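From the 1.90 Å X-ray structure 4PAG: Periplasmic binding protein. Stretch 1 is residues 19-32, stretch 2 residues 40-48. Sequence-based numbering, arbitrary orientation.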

# COMPACT_ATOMS: atom_id res chain seq x y z
N HIS A 19 -19.84 -2.19 -20.68
CA HIS A 19 -19.96 -1.58 -19.36
C HIS A 19 -19.76 -2.59 -18.24
O HIS A 19 -20.50 -3.57 -18.13
N ILE A 20 -18.75 -2.35 -17.42
CA ILE A 20 -18.48 -3.17 -16.24
C ILE A 20 -19.32 -2.59 -15.10
O ILE A 20 -19.06 -1.48 -14.65
N THR A 21 -20.32 -3.34 -14.66
CA THR A 21 -21.17 -2.91 -13.55
C THR A 21 -20.89 -3.70 -12.27
O THR A 21 -21.36 -3.33 -11.20
N ARG A 22 -20.15 -4.80 -12.38
CA ARG A 22 -19.78 -5.64 -11.24
C ARG A 22 -18.31 -6.03 -11.37
O ARG A 22 -17.91 -6.58 -12.39
N ILE A 23 -17.51 -5.74 -10.36
CA ILE A 23 -16.07 -6.01 -10.42
C ILE A 23 -15.59 -6.52 -9.07
O ILE A 23 -16.20 -6.24 -8.05
N TYR A 24 -14.52 -7.29 -9.07
CA TYR A 24 -13.94 -7.83 -7.85
C TYR A 24 -12.42 -7.73 -7.96
O TYR A 24 -11.84 -8.06 -8.99
N GLY A 25 -11.80 -7.24 -6.89
CA GLY A 25 -10.34 -7.20 -6.79
C GLY A 25 -9.87 -8.38 -5.96
O GLY A 25 -10.49 -8.71 -4.95
N SER A 26 -8.77 -8.99 -6.38
CA SER A 26 -8.29 -10.24 -5.78
C SER A 26 -7.68 -10.09 -4.38
O SER A 26 -7.54 -11.07 -3.65
N ALA A 27 -7.31 -8.86 -4.02
CA ALA A 27 -6.63 -8.59 -2.76
C ALA A 27 -6.75 -7.10 -2.42
O ALA A 27 -7.05 -6.29 -3.29
N PRO A 28 -6.49 -6.72 -1.15
CA PRO A 28 -6.68 -5.33 -0.77
C PRO A 28 -5.94 -4.27 -1.62
O PRO A 28 -6.52 -3.22 -1.88
N PRO A 29 -4.69 -4.54 -2.06
CA PRO A 29 -4.07 -3.54 -2.94
C PRO A 29 -4.96 -3.19 -4.15
O PRO A 29 -5.01 -2.02 -4.58
N ILE A 30 -5.65 -4.19 -4.67
CA ILE A 30 -6.50 -4.02 -5.85
C ILE A 30 -7.85 -3.41 -5.49
O ILE A 30 -8.30 -2.46 -6.13
N SER A 31 -8.50 -3.98 -4.48
CA SER A 31 -9.78 -3.46 -4.01
C SER A 31 -9.68 -1.99 -3.58
O SER A 31 -10.55 -1.21 -3.93
N PHE A 32 -8.62 -1.62 -2.86
CA PHE A 32 -8.44 -0.23 -2.43
C PHE A 32 -8.32 0.71 -3.63
O PHE A 32 -8.85 1.82 -3.63
N THR A 40 -18.72 2.03 -6.91
CA THR A 40 -20.05 1.57 -7.31
C THR A 40 -20.07 0.10 -7.75
O THR A 40 -20.86 -0.68 -7.23
N PRO A 41 -19.18 -0.31 -8.67
CA PRO A 41 -19.29 -1.71 -9.13
C PRO A 41 -18.65 -2.80 -8.25
O PRO A 41 -18.76 -3.98 -8.58
N LEU A 42 -18.00 -2.44 -7.14
CA LEU A 42 -17.38 -3.46 -6.28
C LEU A 42 -18.41 -4.40 -5.66
O LEU A 42 -19.35 -3.95 -5.02
N ILE A 43 -18.22 -5.70 -5.84
CA ILE A 43 -19.15 -6.70 -5.29
C ILE A 43 -18.85 -7.07 -3.84
O ILE A 43 -19.69 -7.66 -3.15
N GLY A 44 -17.65 -6.73 -3.38
CA GLY A 44 -17.17 -7.13 -2.07
C GLY A 44 -15.76 -6.65 -1.79
O GLY A 44 -15.08 -6.13 -2.69
N VAL A 45 -15.33 -6.81 -0.54
CA VAL A 45 -13.97 -6.51 -0.13
C VAL A 45 -13.27 -7.84 0.21
O VAL A 45 -13.90 -8.91 0.25
N ASN A 46 -11.96 -7.78 0.46
CA ASN A 46 -11.16 -8.98 0.72
C ASN A 46 -11.02 -9.26 2.21
O ASN A 46 -10.98 -10.42 2.62
N SER A 47 -10.92 -8.19 2.99
CA SER A 47 -10.73 -8.23 4.44
C SER A 47 -11.71 -7.25 5.09
O SER A 47 -12.28 -6.40 4.41
N PRO A 48 -11.90 -7.36 6.42
CA PRO A 48 -12.73 -6.37 7.12
C PRO A 48 -12.25 -4.96 6.84
O PRO A 48 -11.04 -4.70 6.86

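Packing of residues 19-32 against residues 40-48 in a periplasmic binding protein; the two stretches bury 685 Å² between them, summed over both sides. Asn46, Ile43 and the pair Ile23 and Pro41 carry most of this contact. Asn46 is covered most. Its CA-to-CB bond points toward the first stretch, and chi1 of -51° (m) with chi2 of 105° sets the carboxamide across the turn that leads from the strand 23-25 into the helix beginning at Pro28. The amide nitrogen ND2 donates to Gly25 O at 2.8 Å, with an almost straight N-H...O angle of 178°. The carbonyl oxygen OD1 of Asn46 accepts from Ser31 OG at 2.5 Å, a short bond; Ser31 likewise points toward the partner stretch, as an m rotamer (-62°). One side chain thus ties the end of the strand to the first turn of the helix. Around it the fit is tight: Asn46 OD1 lies 2.9 Å from Ala27 C and 3.2 Å from Pro28 N, which has no hydrogen to offer. Ala27, the N-cap residue, turns its own methyl away, while the Pro28 ring reaches Ser47, with Pro28 CG 4.0 Å from Ser47 OG.

Water 1 extends this polar cluster. It accepts from Gly25 N at 2.9 Å and donates to Ser31 OG at 2.6 Å and to Gly44 O at 2.8 Å, so Ser31 OG receives a hydrogen from the water while giving its own to Asn46. Gly25 leaves room for that hydroxyl, since a CB modelled here would come within 2.9 Å of Ser31 OG.

Ile43 is the second anchor. Pointing toward the first stretch with chi1 of 64° (p) and chi2 of 159° (t), it sets CD1 3.7 Å from Tyr24 CB, and CD1 also approaches the Tyr24 ring obliquely. Its other branch meets Arg22: Ile43 CG2 lies over one face of the guanidinium, 3.8 Å from Arg22 NH2. Arg22 points away overall, though its CB already lies 3.9 Å from Ile43 CG2; with chi1 to chi3 at m, t, p its guanidinium also sits against this methyl. The Tyr24 side chain (chi1 169°, t) extends past Ile43 to Asn46, where Tyr24 OH lies 3.5 Å from Asn46 ND2.

At the third site a single beta bridge between Ile23 and Leu42 holds the backbones together: Ile23 N donates to Pro41 O at 2.8 Å, and Ile43 N donates to Ile23 O at 3.0 Å. The pairing brings apolar groups together beside it. Ile23, t at both chi1 (-166°) and chi2 (164°), leaves sideways and its end leads away, yet CG2 stays 3.9 Å from Pro41 CG and 4.2 Å from Leu42 CD2. Pro41 points toward the first stretch, its CB 3.3 Å from Thr21 O. Leu42 starts away, but chi1 of -84° (m) and chi2 of 169° (t) bring its end nearer, with CD1 4.1 Å from Ser31 O.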

# COMPACT_ATOMS: atom_id res chain seq x y z
CB HIS A 19 -21.31 -0.89 -19.21
CG HIS A 19 -21.51 0.24 -20.17
ND1 HIS A 19 -22.37 0.17 -21.24
CD2 HIS A 19 -20.92 1.46 -20.24
CE1 HIS A 19 -22.32 1.30 -21.92
NE2 HIS A 19 -21.45 2.10 -21.33
CB ILE A 20 -16.99 -3.12 -15.85
CG1 ILE A 20 -16.09 -3.51 -17.03
CG2 ILE A 20 -16.72 -4.01 -14.64
CD1 ILE A 20 -16.28 -4.92 -17.54
CB THR A 21 -22.65 -3.05 -13.91
OG1 THR A 21 -22.95 -4.43 -14.11
CG2 THR A 21 -22.98 -2.26 -15.18
CB ARG A 22 -20.65 -6.91 -11.18
CG ARG A 22 -22.15 -6.65 -11.18
CD ARG A 22 -22.96 -7.94 -11.10
NE ARG A 22 -22.77 -8.64 -9.83
CZ ARG A 22 -23.38 -8.33 -8.68
NH1 ARG A 22 -24.24 -7.31 -8.61
NH2 ARG A 22 -23.12 -9.03 -7.58
CB ILE A 23 -15.29 -4.75 -10.86
CG1 ILE A 23 -13.85 -5.08 -11.25
CG2 ILE A 23 -15.28 -3.68 -9.77
CD1 ILE A 23 -13.16 -3.98 -12.03
CB TYR A 24 -14.39 -9.28 -7.67
CG TYR A 24 -13.67 -10.06 -6.59
CD1 TYR A 24 -13.87 -9.79 -5.24
CD2 TYR A 24 -12.79 -11.09 -6.93
CE1 TYR A 24 -13.21 -10.51 -4.26
CE2 TYR A 24 -12.13 -11.82 -5.95
CZ TYR A 24 -12.34 -11.53 -4.62
OH TYR A 24 -11.67 -12.26 -3.65
CB SER A 26 -7.26 -10.89 -6.71
OG SER A 26 -6.02 -10.20 -6.66
CB ALA A 27 -5.18 -9.00 -2.86
CB PRO A 28 -6.22 -5.31 0.70
CG PRO A 28 -6.52 -6.68 1.19
CD PRO A 28 -6.17 -7.57 0.02
CB PRO A 29 -2.79 -4.25 -3.43
CG PRO A 29 -2.51 -5.29 -2.42
CD PRO A 29 -3.85 -5.74 -1.91
CB ILE A 30 -6.76 -5.35 -6.58
CG1 ILE A 30 -5.46 -6.13 -6.81
CG2 ILE A 30 -7.50 -5.09 -7.89
CD1 ILE A 30 -4.40 -5.40 -7.61
CB SER A 31 -10.32 -4.34 -2.87
OG SER A 31 -10.53 -5.65 -3.37
CB PHE A 32 -7.21 -0.08 -1.52
CG PHE A 32 -7.36 -0.65 -0.13
CD1 PHE A 32 -8.45 -1.44 0.24
CD2 PHE A 32 -6.36 -0.43 0.81
CE1 PHE A 32 -8.55 -1.96 1.52
CE2 PHE A 32 -6.46 -0.95 2.10
CZ PHE A 32 -7.54 -1.72 2.45
CB THR A 40 -20.65 2.48 -8.41
OG1 THR A 40 -20.57 3.84 -7.98
CG2 THR A 40 -22.10 2.13 -8.66
CB PRO A 41 -18.60 -1.67 -10.49
CG PRO A 41 -17.59 -0.59 -10.37
CD PRO A 41 -18.08 0.41 -9.35
CB LEU A 42 -16.57 -2.82 -5.15
CG LEU A 42 -15.15 -2.40 -5.46
CD1 LEU A 42 -14.63 -1.57 -4.30
CD2 LEU A 42 -14.26 -3.62 -5.70
CB ILE A 43 -19.13 -8.01 -6.11
CG1 ILE A 43 -17.75 -8.69 -6.04
CG2 ILE A 43 -19.50 -7.74 -7.55
CD1 ILE A 43 -17.77 -10.17 -6.37
CB VAL A 45 -13.92 -5.52 1.07
CG1 VAL A 45 -14.44 -4.16 0.65
CG2 VAL A 45 -14.70 -6.04 2.26
CB ASN A 46 -9.78 -8.85 0.08
CG ASN A 46 -9.84 -8.45 -1.37
OD1 ASN A 46 -9.56 -7.30 -1.71
ND2 ASN A 46 -10.27 -9.37 -2.23
CB SER A 47 -9.31 -7.79 4.79
OG SER A 47 -8.34 -8.64 4.22
CB PRO A 48 -12.51 -6.72 8.60
CG PRO A 48 -12.08 -8.15 8.61
CD PRO A 48 -11.38 -8.41 7.31
O HOH W 1 -12.82 -6.51 -4.32